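Local atomic coordinates of RNA-directed RNA polymerase (Infectious pancreatic necrosis virus, PDB entry 3ZED), a protein that probably catalyses RNA-templated RNA synthesis from ribonucleoside triphosphates, and is thought to occur both free and covalently attached to the viral genomic RNA. Residues 46-51 and 460-465; 247-252 and 456-461; 326-331 and 450-455. All coordinates share one frame; numbering follows the deposited sequence.

Interaction 1. Residues 46-51 and 460-465; sequences QAAAQF and MNLQLK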
loop_
_atom_site.group_PDB
_atom_site.type_symbol
_atom_site.label_atom_id
_atom_site.label_comp_id
_atom_site.label_asym_id
_atom_site.label_seq_id
_atom_site.Cartn_x
_atom_site.Cartn_y
_atom_site.Cartn_z
ATOM N N GLN B 46 9.280 27.645 13.875
ATOM C CA GLN B 46 10.370 27.906 14.819
ATOM C C GLN B 46 10.462 26.811 15.886
ATOM O O GLN B 46 11.536 26.238 16.074
ATOM C CB GLN B 46 10.219 29.287 15.499
ATOM C CG GLN B 46 9.740 30.443 14.599
ATOM C CD GLN B 46 8.226 30.531 14.482
ATOM O OE1 GLN B 46 7.656 30.417 13.393
ATOM N NE2 GLN B 46 7.540 30.753 15.600
ATOM N N ALA B 47 9.340 26.519 16.575
ATOM C CA ALA B 47 9.256 25.483 17.614
ATOM C C ALA B 47 9.490 24.090 17.027
ATOM O O ALA B 47 10.200 23.294 17.646
ATOM C CB ALA B 47 7.910 25.539 18.305
ATOM N N ALA B 48 8.952 23.822 15.814
ATOM C CA ALA B 48 9.135 22.542 15.121
ATOM C C ALA B 48 10.600 22.335 14.725
ATOM O O ALA B 48 11.146 21.262 14.981
ATOM C CB ALA B 48 8.237 22.461 13.892
ATOM N N ALA B 49 11.244 23.366 14.142
ATOM C CA ALA B 49 12.644 23.286 13.712
ATOM C C ALA B 49 13.571 23.061 14.913
ATOM O O ALA B 49 14.422 22.172 14.864
ATOM C CB ALA B 49 13.042 24.543 12.951
ATOM N N GLN B 50 13.353 23.815 16.011
ATOM C CA GLN B 50 14.120 23.721 17.258
ATOM C C GLN B 50 14.057 22.300 17.843
ATOM O O GLN B 50 15.108 21.758 18.207
ATOM C CB GLN B 50 13.602 24.748 18.269
ATOM C CG GLN B 50 14.480 24.953 19.497
ATOM C CD GLN B 50 13.742 25.776 20.526
ATOM O OE1 GLN B 50 12.689 25.366 21.047
ATOM N NE2 GLN B 50 14.251 26.983 20.804
ATOM N N PHE B 51 12.837 21.709 17.929
ATOM C CA PHE B 51 12.589 20.348 18.417
ATOM C C PHE B 51 13.360 19.307 17.580
ATOM O O PHE B 51 13.960 18.391 18.146
ATOM C CB PHE B 51 11.070 20.046 18.389
ATOM C CG PHE B 51 10.662 18.604 18.605
ATOM C CD1 PHE B 51 10.438 18.108 19.890
ATOM C CD2 PHE B 51 10.462 17.747 17.522
ATOM C CE1 PHE B 51 10.022 16.782 20.087
ATOM C CE2 PHE B 51 10.046 16.423 17.720
ATOM C CZ PHE B 51 9.831 15.948 19.003
ATOM N N MET B 460 4.855 22.480 7.107
ATOM C CA MET B 460 4.898 23.945 7.318
ATOM C C MET B 460 5.779 24.497 6.183
ATOM O O MET B 460 5.553 24.122 5.025
ATOM C CB MET B 460 5.376 24.337 8.734
ATOM C CG MET B 460 4.535 23.728 9.834
ATOM S SD MET B 460 4.900 24.454 11.434
ATOM C CE MET B 460 4.737 23.102 12.434
ATOM N N ASN B 461 6.809 25.292 6.503
ATOM C CA ASN B 461 7.768 25.817 5.532
ATOM C C ASN B 461 9.094 25.005 5.621
ATOM O O ASN B 461 10.113 25.455 5.106
ATOM C CB ASN B 461 8.000 27.328 5.791
ATOM C CG ASN B 461 8.733 27.657 7.076
ATOM O OD1 ASN B 461 8.915 26.820 7.967
ATOM N ND2 ASN B 461 9.202 28.894 7.197
ATOM N N LEU B 462 9.069 23.811 6.280
ATOM C CA LEU B 462 10.260 22.987 6.517
ATOM C C LEU B 462 10.385 21.804 5.560
ATOM O O LEU B 462 9.487 20.958 5.471
ATOM C CB LEU B 462 10.300 22.461 7.977
ATOM C CG LEU B 462 10.242 23.492 9.118
ATOM C CD1 LEU B 462 10.117 22.811 10.438
ATOM C CD2 LEU B 462 11.482 24.395 9.151
ATOM N N GLN B 463 11.549 21.730 4.883
ATOM C CA GLN B 463 11.886 20.618 3.993
ATOM C C GLN B 463 12.755 19.673 4.806
ATOM O O GLN B 463 13.909 19.983 5.137
ATOM C CB GLN B 463 12.549 21.109 2.708
ATOM C CG GLN B 463 11.530 21.746 1.777
ATOM C CD GLN B 463 12.159 22.455 0.616
ATOM O OE1 GLN B 463 13.137 21.983 0.023
ATOM N NE2 GLN B 463 11.600 23.606 0.266
ATOM N N LEU B 464 12.126 18.576 5.239
ATOM C CA LEU B 464 12.735 17.588 6.127
ATOM C C LEU B 464 13.193 16.358 5.395
ATOM O O LEU B 464 12.603 15.997 4.394
ATOM C CB LEU B 464 11.718 17.175 7.215
ATOM C CG LEU B 464 11.072 18.335 7.979
ATOM C CD1 LEU B 464 9.926 17.853 8.838
ATOM C CD2 LEU B 464 12.122 19.170 8.756
ATOM N N LYS B 465 14.221 15.692 5.926
ATOM C CA LYS B 465 14.699 14.421 5.405
ATOM C C LYS B 465 13.658 13.336 5.662
ATOM O O LYS B 465 12.996 13.358 6.708
ATOM C CB LYS B 465 16.031 14.045 6.105
ATOM C CG LYS B 465 16.736 12.821 5.522
ATOM C CD LYS B 465 17.306 13.146 4.124
ATOM C CE LYS B 465 17.852 11.907 3.480
ATOM N NZ LYS B 465 18.269 12.173 2.088
#
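Ala-48 and Ala-49 of helix 45-54 meet Met-460 and Leu-462 at the turn and first residue of a strand. The contact is apolar and modest in size, with 145 Å² buried over both sides. The CB of Ala-48 takes two partners. The CE methyl that ends the Met-460 chain lies 3.8 Å from Ala-48 CB. Leu-462 CD1 comes within 3.9 Å of the same Ala-48 CB. The other Leu-462 branch reaches the next helix residue, and its CD2 is 4.1 Å from Ala-49 CB. Thus the two methyls of one leucine are shared between successive alanines. The small alanine side chains let the helix come near: Ala-49 CA and Leu-462 CA are 7.6 Å apart. Met-460 reaches the helix through a long chain that is bent only towards its end, at chi3 (-144°), which places CE against Ala-48.

There are no hydrogen bonds between 46-51 and 460-465. Polar groups are served by other parts of the chain. Gln-463 OE1 is hydrogen-bonded to Arg-63 NE, and Lys-465 NZ forms a salt bridge with Glu-790. Leu-464 continues the apolar surface by resting on Leu-52, also of helix 45-54.

Strand 462-465 runs antiparallel to strand 456-459, with a backbone hydrogen bond between Leu-464 and Cys-457. Met-460 and Asn-461 link the two strands, and the phi/psi of Met-460 (62°/-128°) suits the first corner of a type II' turn. The arrangement is a tight beta-hairpin packed against a helix from the N-terminal part of the chain.

Interaction 2. Residues 247-252 and 456-461; sequences AGLPYI and SCLLMN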
loop_
_atom_site.group_PDB
_atom_site.type_symbol
_atom_site.label_atom_id
_atom_site.label_comp_id
_atom_site.label_asym_id
_atom_site.label_seq_id
_atom_site.Cartn_x
_atom_site.Cartn_y
_atom_site.Cartn_z
ATOM N N ALA B 247 -2.730 16.564 -5.150
ATOM C CA ALA B 247 -1.837 16.688 -6.294
ATOM C C ALA B 247 -0.374 16.619 -5.846
ATOM O O ALA B 247 0.490 16.189 -6.611
ATOM C CB ALA B 247 -2.095 18.004 -7.013
ATOM N N GLY B 248 -0.114 17.068 -4.625
ATOM C CA GLY B 248 1.232 17.164 -4.069
ATOM C C GLY B 248 1.969 18.326 -4.715
ATOM O O GLY B 248 1.357 19.141 -5.424
ATOM N N LEU B 249 3.293 18.404 -4.487
ATOM C CA LEU B 249 4.125 19.453 -5.075
ATOM C C LEU B 249 4.134 19.341 -6.609
ATOM O O LEU B 249 4.076 18.226 -7.130
ATOM C CB LEU B 249 5.569 19.417 -4.542
ATOM C CG LEU B 249 5.798 19.714 -3.063
ATOM C CD1 LEU B 249 7.282 19.770 -2.759
ATOM C CD2 LEU B 249 5.191 21.035 -2.656
ATOM N N PRO B 250 4.137 20.470 -7.350
ATOM C CA PRO B 250 4.194 21.866 -6.886
ATOM C C PRO B 250 2.807 22.528 -6.810
ATOM O O PRO B 250 2.708 23.753 -6.964
ATOM C CB PRO B 250 5.093 22.518 -7.944
ATOM C CG PRO B 250 4.842 21.721 -9.223
ATOM C CD PRO B 250 4.200 20.404 -8.824
ATOM N N TYR B 251 1.743 21.733 -6.549
ATOM C CA TYR B 251 0.380 22.269 -6.501
ATOM C C TYR B 251 -0.298 22.052 -5.148
ATOM O O TYR B 251 -1.262 21.289 -5.058
ATOM C CB TYR B 251 -0.486 21.701 -7.650
ATOM C CG TYR B 251 0.163 21.872 -9.008
ATOM C CD1 TYR B 251 0.264 23.128 -9.601
ATOM C CD2 TYR B 251 0.719 20.787 -9.676
ATOM C CE1 TYR B 251 0.909 23.301 -10.824
ATOM C CE2 TYR B 251 1.370 20.948 -10.898
ATOM C CZ TYR B 251 1.472 22.210 -11.461
ATOM O OH TYR B 251 2.097 22.370 -12.670
ATOM N N ILE B 252 0.147 22.792 -4.116
ATOM C CA ILE B 252 -0.455 22.703 -2.780
ATOM C C ILE B 252 -1.879 23.305 -2.820
ATOM O O ILE B 252 -2.099 24.375 -3.403
ATOM C CB ILE B 252 0.441 23.362 -1.688
ATOM C CG1 ILE B 252 1.724 22.515 -1.446
ATOM C CG2 ILE B 252 -0.327 23.579 -0.366
ATOM C CD1 ILE B 252 2.904 23.301 -0.908
ATOM N N SER B 456 12.929 13.405 0.704
ATOM C CA SER B 456 12.502 14.461 1.636
ATOM C C SER B 456 10.992 14.658 1.673
ATOM O O SER B 456 10.260 14.090 0.849
ATOM C CB SER B 456 13.184 15.791 1.295
ATOM O OG SER B 456 12.769 16.348 0.055
ATOM N N CYS B 457 10.529 15.465 2.648
ATOM C CA CYS B 457 9.111 15.775 2.822
ATOM C C CYS B 457 8.929 17.257 3.220
ATOM O O CYS B 457 9.901 17.930 3.520
ATOM C CB CYS B 457 8.453 14.829 3.827
ATOM S SG CYS B 457 9.128 14.948 5.503
ATOM N N LEU B 458 7.686 17.760 3.157
ATOM C CA LEU B 458 7.352 19.137 3.480
ATOM C C LEU B 458 6.301 19.199 4.571
ATOM O O LEU B 458 5.226 18.607 4.448
ATOM C CB LEU B 458 6.851 19.894 2.216
ATOM C CG LEU B 458 6.574 21.417 2.361
ATOM C CD1 LEU B 458 7.845 22.206 2.644
ATOM C CD2 LEU B 458 5.881 21.970 1.144
ATOM N N LEU B 459 6.602 19.978 5.613
ATOM C CA LEU B 459 5.710 20.228 6.749
ATOM C C LEU B 459 5.929 21.660 7.147
ATOM O O LEU B 459 7.061 22.029 7.455
ATOM C CB LEU B 459 5.966 19.251 7.917
ATOM C CG LEU B 459 4.936 19.291 9.030
ATOM C CD1 LEU B 459 3.660 18.559 8.617
ATOM C CD2 LEU B 459 5.500 18.715 10.316
ATOM N N MET B 460 4.855 22.480 7.107
ATOM C CA MET B 460 4.898 23.945 7.318
ATOM C C MET B 460 5.779 24.497 6.183
ATOM O O MET B 460 5.553 24.122 5.025
ATOM C CB MET B 460 5.376 24.337 8.734
ATOM C CG MET B 460 4.535 23.728 9.834
ATOM S SD MET B 460 4.900 24.454 11.434
ATOM C CE MET B 460 4.737 23.102 12.434
ATOM N N ASN B 461 6.809 25.292 6.503
ATOM C CA ASN B 461 7.768 25.817 5.532
ATOM C C ASN B 461 9.094 25.005 5.621
ATOM O O ASN B 461 10.113 25.455 5.106
ATOM C CB ASN B 461 8.000 27.328 5.791
ATOM C CG ASN B 461 8.733 27.657 7.076
ATOM O OD1 ASN B 461 8.915 26.820 7.967
ATOM N ND2 ASN B 461 9.202 28.894 7.197
#
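No flat group joins Leu-249 and Ile-252 to Leu-458. The only aromatic ring of the two segments, that of Tyr-251, lies in the loop but takes no part in the contact with Leu-458. Pro-250 CG sits over one face of the Tyr-251 ring, 3.9 Å from its plane and nearer the edge than the centre. At the far end of the ring, Tyr-251 OH is hydrogen-bonded to Ser-94 O. The peptide between Leu-249 and Pro-250 is cis, and Tyr-251 N bonds to Gly-248 O at 2.9 Å. Together these features make residues 248-251 a type VI beta turn.

The contact itself is made by three methyls. Leu-458 CD2 lies 4.0 Å from Leu-249 CD2 and 3.9 Å from Ile-252 CD1. The two loop methyls also touch each other, with Leu-249 CD2 at 3.7 Å from Ile-252 CD1, so the three form a nearly even triangle. Leu-458 meets both side chains at about a right angle.

Residues 248-252 belong to a predicted GTP-binding segment. The loop lies between strand 235-236 and helix 260-278. Leu-249 and Ile-252 also rest on Leu-301 of strand 299-310, which runs parallel to strand 456-459. The loop therefore packs on two neighbouring strands of one mixed sheet.

Interaction 3. Residues 326-331 and 450-455; sequences YPTHLL and SMVVDS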
loop_
_atom_site.group_PDB
_atom_site.type_symbol
_atom_site.label_atom_id
_atom_site.label_comp_id
_atom_site.label_asym_id
_atom_site.label_seq_id
_atom_site.Cartn_x
_atom_site.Cartn_y
_atom_site.Cartn_z
ATOM N N TYR B 326 1.964 14.237 -7.959
ATOM C CA TYR B 326 1.184 13.590 -9.014
ATOM C C TYR B 326 2.085 13.078 -10.183
ATOM O O TYR B 326 1.944 11.899 -10.515
ATOM C CB TYR B 326 0.072 14.543 -9.523
ATOM C CG TYR B 326 -0.989 13.950 -10.434
ATOM C CD1 TYR B 326 -0.990 12.593 -10.757
ATOM C CD2 TYR B 326 -2.046 14.727 -10.899
ATOM C CE1 TYR B 326 -1.979 12.043 -11.570
ATOM C CE2 TYR B 326 -3.042 14.187 -11.712
ATOM C CZ TYR B 326 -2.998 12.847 -12.053
ATOM O OH TYR B 326 -3.950 12.332 -12.898
ATOM N N PRO B 327 3.026 13.860 -10.776
ATOM C CA PRO B 327 3.832 13.318 -11.898
ATOM C C PRO B 327 4.685 12.104 -11.507
ATOM O O PRO B 327 4.753 11.156 -12.285
ATOM C CB PRO B 327 4.710 14.509 -12.311
ATOM C CG PRO B 327 3.978 15.703 -11.829
ATOM C CD PRO B 327 3.363 15.280 -10.536
ATOM N N THR B 328 5.294 12.115 -10.292
ATOM C CA THR B 328 6.128 11.007 -9.778
ATOM C C THR B 328 5.274 9.738 -9.618
ATOM O O THR B 328 5.695 8.675 -10.081
ATOM C CB THR B 328 6.818 11.415 -8.471
ATOM O OG1 THR B 328 7.629 12.541 -8.760
ATOM C CG2 THR B 328 7.695 10.318 -7.891
ATOM N N HIS B 329 4.077 9.868 -8.996
ATOM C CA HIS B 329 3.125 8.770 -8.785
ATOM C C HIS B 329 2.716 8.137 -10.130
ATOM O O HIS B 329 2.672 6.914 -10.233
ATOM C CB HIS B 329 1.882 9.261 -8.020
ATOM C CG HIS B 329 0.869 8.181 -7.829
ATOM N ND1 HIS B 329 1.087 7.143 -6.932
ATOM C CD2 HIS B 329 -0.307 7.970 -8.465
ATOM C CE1 HIS B 329 0.038 6.349 -7.040
ATOM N NE2 HIS B 329 -0.834 6.809 -7.935
ATOM N N LEU B 330 2.456 8.970 -11.153
ATOM C CA LEU B 330 2.041 8.552 -12.490
ATOM C C LEU B 330 3.145 7.716 -13.178
ATOM O O LEU B 330 2.862 6.634 -13.687
ATOM C CB LEU B 330 1.695 9.815 -13.310
ATOM C CG LEU B 330 0.930 9.673 -14.640
ATOM C CD1 LEU B 330 -0.416 8.910 -14.464
ATOM C CD2 LEU B 330 0.695 11.044 -15.259
ATOM N N LEU B 331 4.403 8.194 -13.140
ATOM C CA LEU B 331 5.563 7.509 -13.745
ATOM C C LEU B 331 5.867 6.164 -13.051
ATOM O O LEU B 331 6.117 5.175 -13.736
ATOM C CB LEU B 331 6.805 8.414 -13.722
ATOM C CG LEU B 331 6.761 9.680 -14.588
ATOM C CD1 LEU B 331 7.902 10.637 -14.208
ATOM C CD2 LEU B 331 6.808 9.353 -16.080
ATOM N N SER B 450 15.432 6.735 -5.647
ATOM C CA SER B 450 15.858 7.866 -4.797
ATOM C C SER B 450 14.875 9.027 -4.817
ATOM O O SER B 450 15.050 10.000 -4.078
ATOM C CB SER B 450 17.256 8.347 -5.165
ATOM O OG SER B 450 18.207 7.488 -4.564
ATOM N N MET B 451 13.820 8.911 -5.597
ATOM C CA MET B 451 12.801 9.946 -5.605
ATOM C C MET B 451 11.793 9.721 -4.475
ATOM O O MET B 451 11.182 10.677 -4.013
ATOM C CB MET B 451 12.102 9.998 -6.957
ATOM C CG MET B 451 12.937 10.706 -8.013
ATOM S SD MET B 451 12.112 10.516 -9.588
ATOM C CE MET B 451 11.106 11.971 -9.596
ATOM N N VAL B 452 11.617 8.467 -4.028
ATOM C CA VAL B 452 10.602 8.155 -3.009
ATOM C C VAL B 452 11.206 7.404 -1.791
ATOM O O VAL B 452 10.494 7.195 -0.810
ATOM C CB VAL B 452 9.373 7.406 -3.611
ATOM C CG1 VAL B 452 8.670 8.260 -4.664
ATOM C CG2 VAL B 452 9.746 6.045 -4.181
ATOM N N VAL B 453 12.514 7.046 -1.836
ATOM C CA VAL B 453 13.187 6.359 -0.715
ATOM C C VAL B 453 14.404 7.175 -0.284
ATOM O O VAL B 453 15.270 7.490 -1.116
ATOM C CB VAL B 453 13.574 4.881 -0.992
ATOM C CG1 VAL B 453 14.018 4.194 0.298
ATOM C CG2 VAL B 453 12.443 4.102 -1.688
ATOM N N ASP B 454 14.459 7.509 1.045
ATOM C CA ASP B 454 15.506 8.298 1.713
ATOM C C ASP B 454 15.668 9.666 1.054
ATOM O O ASP B 454 16.797 10.143 0.888
ATOM C CB ASP B 454 16.869 7.549 1.735
ATOM C CG ASP B 454 16.960 6.362 2.671
ATOM O OD1 ASP B 454 16.177 6.307 3.648
ATOM O OD2 ASP B 454 17.829 5.498 2.445
ATOM N N SER B 455 14.541 10.294 0.678
ATOM C CA SER B 455 14.532 11.588 0.009
ATOM C C SER B 455 14.023 12.658 0.991
ATOM O O SER B 455 14.660 12.808 2.032
ATOM C CB SER B 455 13.752 11.531 -1.307
ATOM O OG SER B 455 12.347 11.501 -1.146
#
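Thr-328 meets Met-451 and Val-452 in a helix-helix packing contact, within the part of the sequence that belongs to the birnavirus polymerase palm family. Helix 326-340 starts here, and the partner is the weakly bonded turn at 450-452 of helix 438-452. All three touching residues are buried, and no hydrogen bond passes between the two segments.

Tyr-326 begins the segment, and its O accepts Leu-330 N one turn later at 3.0 Å. Pro-327 O takes Leu-331 N in the same way, so the helix is regular from its start. Thr-328 carries the whole contact, and its two branches do different work. CG2 lies alongside Val-452, with Thr-328 CG2 at 3.9 Å from Val-452 CG1; the two side chains run in opposite directions. The Met-451 methyl comes up beside OG1, whose polar partner is Leu-297 O, to which it is hydrogen-bonded. The hydroxyl is thus buried and satisfied. One turn on, Leu-331 packs on Trp-440 and Phe-443 of helix 438-452, while Phe-270 of helix 260-278 touches both Leu-331 and Met-451.

The Met-451 chain is extended as far as SD and then bends at chi3 (91°). This bend brings the terminal methyl against the threonine side chain, nearer OG1 than CG2: Met-451 CE lies 3.6 Å from Thr-328 OG1 and 4.2 Å from Thr-328 CG2.

From the N terminus the chain passes 46-51, then 247-252, then 326-331. The partners follow in reverse order: 450-455, 456-461 and 460-465. Interaction 3 closes the innermost loop and lies within both others. Interactions 1 and 2 end on one stretch and share Met-460 and Asn-461, so 2 lies within 1 only by its touching residues. None of them cross. The common run, 450-465, leads from the end of helix 438-452 through the hairpin. A probable backbone hydrogen bond, Ala-247 O to Tyr-326 N at 2.8 Å, connects the first segments of interactions 2 and 3. The run thus ties together an N-terminal helix, the predicted GTP-binding loop and helix 326-340.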